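Local coordinates for catalase (Corynebacterium glutamicum, PDB 4B7H), which breaks hydrogen peroxide down to water and oxygen at a haem iron, here in a nitric oxide-inhibited form that also carries NADPH, at residues 157-160 and 161-165. Residues are numbered along the deposited sequence; the frame is centred on the assembly and turned at random.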
ATOM      1  N   ASP A 157       7.656  23.595   3.176  1.00  8.17           N
ATOM      2  CA  ASP A 157       8.687  24.212   4.004  1.00  8.58           C
ATOM      3  C   ASP A 157       8.115  24.663   5.340  1.00  7.99           C
ATOM      4  O   ASP A 157       8.684  24.397   6.403  1.00  9.00           O
ATOM      5  CB  ASP A 157       9.319  25.398   3.276  1.00  9.06           C
ATOM      6  CG  ASP A 157      10.007  24.982   2.005  1.00  8.75           C
ATOM      7  OD1 ASP A 157      10.930  24.137   2.087  1.00  9.24           O
ATOM      8  OD2 ASP A 157       9.633  25.493   0.929  1.00  9.47           O
ATOM      9  N   PHE A 158       6.974  25.335   5.289  1.00  7.83           N
ATOM     10  CA  PHE A 158       6.345  25.796   6.509  1.00  7.64           C
ATOM     11  C   PHE A 158       5.974  24.613   7.402  1.00  8.06           C
ATOM     12  O   PHE A 158       6.278  24.601   8.602  1.00  8.74           O
ATOM     13  CB  PHE A 158       5.106  26.627   6.199  1.00  8.20           C
ATOM     14  CG  PHE A 158       4.244  26.852   7.389  1.00  9.27           C
ATOM     15  CD1 PHE A 158       4.755  27.484   8.520  1.00 10.49           C
ATOM     16  CD2 PHE A 158       2.939  26.387   7.408  1.00 10.09           C
ATOM     17  CE1 PHE A 158       3.961  27.677   9.644  1.00 11.45           C
ATOM     18  CE2 PHE A 158       2.143  26.574   8.524  1.00 10.32           C
ATOM     19  CZ  PHE A 158       2.657  27.210   9.650  1.00 10.53           C
ATOM     20  N   ILE A 159       5.312  23.609   6.834  1.00  8.15           N
ATOM     21  CA  ILE A 159       4.875  22.479   7.650  1.00  7.99           C
ATOM     22  C   ILE A 159       6.064  21.705   8.233  1.00  8.02           C
ATOM     23  O   ILE A 159       6.056  21.360   9.420  1.00  7.38           O
ATOM     24  CB  ILE A 159       3.896  21.570   6.892  1.00  7.36           C
ATOM     25  CG1 ILE A 159       2.615  22.346   6.528  1.00  8.09           C
ATOM     26  CG2 ILE A 159       3.567  20.334   7.715  1.00  9.01           C
ATOM     27  CD1 ILE A 159       1.802  22.871   7.723  1.00 10.36           C
ATOM     28  N   HIS A 160       7.188  21.346   7.377  1.00  7.50           N
ATOM     29  CA  HIS A 160       8.345  20.781   8.074  1.00  7.01           C
ATOM     30  C   HIS A 160       8.823  21.731   9.178  1.00  7.64           C
ATOM     31  O   HIS A 160       9.153  21.300  10.290  1.00  8.47           O
ATOM     32  CB  HIS A 160       9.524  20.549   7.131  1.00  7.17           C
ATOM     33  CG  HIS A 160       9.293  19.558   6.029  1.00  7.87           C
ATOM     34  ND1 HIS A 160      10.091  19.415   4.914  1.00  9.91           N
ATOM     35  CD2 HIS A 160       8.307  18.640   5.897  1.00  8.89           C
ATOM     36  CE1 HIS A 160       9.610  18.443   4.160  1.00  7.32           C
ATOM     37  NE2 HIS A 160       8.525  17.960   4.731  1.00 13.82           N
ATOM     38  N   SER A 161       8.831  22.993   9.039  1.00  8.35           N
ATOM     39  CA  SER A 161       9.400  23.846  10.086  1.00  7.75           C
ATOM     40  C   SER A 161       8.594  23.796  11.380  1.00  7.95           C
ATOM     41  O   SER A 161       9.129  24.052  12.464  1.00  8.57           O
ATOM     42  CB  SER A 161       9.570  25.300   9.610  1.00  9.22           C
ATOM     43  OG  SER A 161       8.349  26.022   9.657  1.00  8.96           O
ATOM     44  N   GLN A 162       7.313  23.454  11.261  1.00  8.15           N
ATOM     45  CA  GLN A 162       6.420  23.300  12.406  1.00  8.54           C
ATOM     46  C   GLN A 162       6.439  21.916  13.040  1.00  7.86           C
ATOM     47  O   GLN A 162       5.861  21.722  14.119  1.00  8.43           O
ATOM     48  CB  GLN A 162       4.996  23.617  11.969  1.00  8.78           C
ATOM     49  CG  GLN A 162       4.809  25.091  11.709  1.00  9.87           C
ATOM     50  CD  GLN A 162       4.781  25.860  13.008  1.00 11.46           C
ATOM     51  OE1 GLN A 162       4.042  25.500  13.933  1.00 13.67           O
ATOM     52  NE2 GLN A 162       5.606  26.903  13.110  1.00 11.76           N
ATOM     53  N   LYS A 163       7.079  20.961  12.360  1.00  7.77           N
ATOM     54  CA  LYS A 163       7.137  19.575  12.812  1.00  8.19           C
ATOM     55  C   LYS A 163       8.507  19.270  13.436  1.00  8.03           C
ATOM     56  O   LYS A 163       9.052  20.118  14.138  1.00  8.54           O
ATOM     57  CB  LYS A 163       6.723  18.609  11.688  1.00  8.71           C
ATOM     58  CG  LYS A 163       5.222  18.661  11.375  1.00  9.34           C
ATOM     59  CD  LYS A 163       4.852  17.675  10.272  1.00  9.48           C
ATOM     60  CE  LYS A 163       3.367  17.300  10.261  1.00 10.86           C
ATOM     61  NZ  LYS A 163       2.981  16.469  11.441  1.00 10.66           N
ATOM     62  N   ARG A 164       9.056  18.081  13.220  1.00  8.35           N
ATOM     63  CA  ARG A 164      10.226  17.661  13.979  1.00  8.33           C
ATOM     64  C   ARG A 164      11.513  17.688  13.178  1.00  8.17           C
ATOM     65  O   ARG A 164      11.524  17.372  11.980  1.00  9.33           O
ATOM     66  CB  ARG A 164      10.002  16.259  14.544  1.00  8.86           C
ATOM     67  CG  ARG A 164       8.777  16.204  15.426  1.00 10.64           C
ATOM     68  CD  ARG A 164       8.330  14.785  15.782  1.00 11.19           C
ATOM     69  NE  ARG A 164       7.071  14.879  16.514  1.00 11.79           N
ATOM     70  CZ  ARG A 164       6.979  15.151  17.814  1.00 12.48           C
ATOM     71  NH1 ARG A 164       8.082  15.292  18.542  1.00 12.29           N
ATOM     72  NH2 ARG A 164       5.783  15.271  18.389  1.00 13.66           N
ATOM     73  N   LEU A 165      12.601  18.059  13.851  1.00  8.66           N
ATOM     74  CA  LEU A 165      13.938  18.000  13.270  1.00  8.51           C
ATOM     75  C   LEU A 165      14.239  16.592  12.759  1.00  7.89           C
ATOM     76  O   LEU A 165      13.860  15.595  13.384  1.00  8.25           O
ATOM     77  CB  LEU A 165      14.978  18.385  14.319  1.00  9.02           C
ATOM     78  CG  LEU A 165      14.966  19.828  14.817  1.00  8.63           C
ATOM     79  CD1 LEU A 165      15.925  19.983  15.982  1.00 11.14           C
ATOM     80  CD2 LEU A 165      15.334  20.771  13.692  1.00  9.41           C
TER
HETATM   81  O   HOH W   1      11.495  19.544  10.321  1.00 12.25           O
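Two i to i+4 bonds in helix 155-162, Ser161 N to Asp157 O and Gln162 N to Phe158 O, are followed by an i to i+3 bond of 2.9 Å from Lys163 N to His160 O, which enters 61° out of the carbonyl plane. Phe158 O accepts a second hydrogen bond, from Ser161 OG (2.7 Å), whose chi1 of 80° folds the hydroxyl back against the preceding turn. Gln162 CG lies 3.4 Å from Phe158 CE1, and its chain, bent at chi2, carries the amide past the ring with the two planes 29° apart; helix 173-182 packs on the pair, Phe179 against Phe158, Gln176 and Trp180 against Gln162. Ile159 and Lys163 run side by side, CG2 of the former 3.9 Å from CD of the latter, and Lys163 NZ ends on Ala111 O. A water donates to both His160 O and Arg164 O, bridging the two residues. His160 ND1 bonds to Ser396 O of one neighbouring subunit and NE2 to Glu62 of another. Phe158 O and His160 O thus each accept two bonds. The side chain of Ile159 lies about 5 Å from the bound nitric oxide, so this short segment joins the distal haem pocket to the tetramer interface.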